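Local atomic coordinates of histone-lysine N-methyltransferase, H3 lysine-9 specific SUVH6 (Arabidopsis thaliana, PDB entry 6A5K), a protein that transfers methyl groups from S-adenosylmethionine to a lysine of the histone H3 tail and probably binds methylated DNA through its SRA domain. Residues Q223-L226 with S227-V231. The protein carries 1 engineered substitution. Residues are numbered along the deposited sequence; the frame is centred on the assembly and turned at random.
Sequences QPEL and SWVEV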
loop_
_atom_site.group_PDB
_atom_site.type_symbol
_atom_site.label_atom_id
_atom_site.label_comp_id
_atom_site.label_asym_id
_atom_site.label_seq_id
_atom_site.Cartn_x
_atom_site.Cartn_y
_atom_site.Cartn_z
ATOM N N GLN A 223 3.318 7.355 -22.530
ATOM C CA GLN A 223 3.307 7.164 -21.079
ATOM C C GLN A 223 2.802 5.772 -20.721
ATOM O O GLN A 223 2.105 5.150 -21.522
ATOM C CB GLN A 223 2.434 8.226 -20.410
ATOM C CG GLN A 223 2.988 9.636 -20.542
ATOM C CD GLN A 223 2.082 10.668 -19.915
ATOM O OE1 GLN A 223 2.254 11.036 -18.755
ATOM N NE2 GLN A 223 1.106 11.146 -20.684
ATOM N N PRO A 224 3.156 5.275 -19.520
ATOM C CA PRO A 224 2.595 4.003 -19.053
ATOM C C PRO A 224 1.071 4.053 -19.072
ATOM O O PRO A 224 0.494 5.134 -18.907
ATOM C CB PRO A 224 3.125 3.880 -17.618
ATOM C CG PRO A 224 4.317 4.766 -17.566
ATOM C CD PRO A 224 4.034 5.894 -18.512
ATOM N N GLU A 225 0.435 2.907 -19.287
ATOM C CA GLU A 225 -1.017 2.849 -19.400
ATOM C C GLU A 225 -1.712 3.347 -18.135
ATOM O O GLU A 225 -1.217 3.156 -17.025
ATOM C CB GLU A 225 -1.469 1.423 -19.708
ATOM C CG GLU A 225 -2.950 1.304 -20.066
ATOM C CD GLU A 225 -3.352 2.211 -21.220
ATOM O OE1 GLU A 225 -3.202 1.781 -22.383
ATOM O OE2 GLU A 225 -3.822 3.347 -20.966
ATOM N N LEU A 226 -2.852 4.004 -18.318
ATOM C CA LEU A 226 -3.714 4.393 -17.212
ATOM C C LEU A 226 -4.069 3.161 -16.386
ATOM O O LEU A 226 -4.366 2.102 -16.944
ATOM C CB LEU A 226 -4.984 5.068 -17.742
ATOM C CG LEU A 226 -4.756 6.363 -18.530
ATOM C CD1 LEU A 226 -5.906 6.613 -19.488
ATOM C CD2 LEU A 226 -4.588 7.546 -17.574
ATOM N N SER A 227 -4.039 3.287 -15.062
ATOM C CA SER A 227 -4.316 2.129 -14.220
ATOM C C SER A 227 -5.782 1.703 -14.351
ATOM O O SER A 227 -6.090 0.516 -14.234
ATOM C CB SER A 227 -3.949 2.402 -12.750
ATOM O OG SER A 227 -4.749 3.417 -12.165
ATOM N N TRP A 228 -6.684 2.644 -14.630
ATOM C CA TRP A 228 -8.095 2.263 -14.732
ATOM C C TRP A 228 -8.325 1.461 -16.013
ATOM O O TRP A 228 -9.209 0.604 -16.071
ATOM C CB TRP A 228 -9.031 3.486 -14.657
ATOM C CG TRP A 228 -8.999 4.472 -15.809
ATOM C CD1 TRP A 228 -8.346 5.666 -15.846
ATOM C CD2 TRP A 228 -9.705 4.365 -17.057
ATOM N NE1 TRP A 228 -8.580 6.301 -17.050
ATOM C CE2 TRP A 228 -9.408 5.520 -17.808
ATOM C CE3 TRP A 228 -10.544 3.395 -17.616
ATOM C CZ2 TRP A 228 -9.918 5.730 -19.091
ATOM C CZ3 TRP A 228 -11.055 3.607 -18.888
ATOM C CH2 TRP A 228 -10.739 4.765 -19.609
ATOM N N VAL A 229 -7.509 1.718 -17.026
ATOM C CA VAL A 229 -7.573 0.937 -18.259
ATOM C C VAL A 229 -7.066 -0.482 -18.007
ATOM O O VAL A 229 -7.669 -1.467 -18.462
ATOM C CB VAL A 229 -6.761 1.609 -19.383
ATOM C CG1 VAL A 229 -6.573 0.665 -20.567
ATOM C CG2 VAL A 229 -7.440 2.901 -19.812
ATOM N N GLU A 230 -5.968 -0.592 -17.265
ATOM C CA GLU A 230 -5.418 -1.900 -16.922
ATOM C C GLU A 230 -6.417 -2.718 -16.109
ATOM O O GLU A 230 -6.584 -3.923 -16.327
ATOM C CB GLU A 230 -4.104 -1.752 -16.146
ATOM C CG GLU A 230 -2.930 -1.196 -16.952
ATOM C CD GLU A 230 -2.479 -2.097 -18.099
ATOM O OE1 GLU A 230 -3.044 -3.199 -18.283
ATOM O OE2 GLU A 230 -1.535 -1.702 -18.815
ATOM N N VAL A 231 -7.084 -2.053 -15.170
ATOM C CA VAL A 231 -8.077 -2.720 -14.332
ATOM C C VAL A 231 -9.258 -3.182 -15.189
ATOM O O VAL A 231 -9.721 -4.332 -15.089
ATOM C CB VAL A 231 -8.566 -1.787 -13.201
ATOM C CG1 VAL A 231 -9.802 -2.353 -12.531
ATOM C CG2 VAL A 231 -7.455 -1.571 -12.174
#
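Leu226 and Trp228 lie side by side where a loop turns into a helix: the leucine CB sits over one indole face, 4.2 Å from the centroid of the five-membered ring (CH-pi), and Leu226 CD1 comes down at the rim of that face, 3.6 Å from Trp228 NE1. The branch suits this buried place, since CD1 also lies 4.0 Å from Val229 CG2. At the N-cap position, Leu226 O starts the helical bonding: Glu230 N donates to it in the carbonyl plane over 3.2 Å, whereas the bond from Val229 N is weak. Glu225 CG is anti to the backbone N (chi1 -171°) and the chain bends at chi2, bringing OE2 back to accept from Leu226 N at 2.9 Å, on the anti side and 22° out of the carboxylate plane. Crossing Val229 at about a right angle, Glu225 CD lies 3.6 Å from Val229 CG1. Glu230 OE2 rests 3.3 Å from Glu225 CB, the carboxylate planes 65° apart. Replacing Glu225 by an alanine would probably cost Leu226 N this acceptor and open a gap beside Val229 CG1. Further out, Leu226 packs on Asp193 and Tyr196 of strand 190-205, while Glu230 and Val231 meet Leu489 and Pro488, so helix 227-234 packs between the SRA sheet and a SET-region loop.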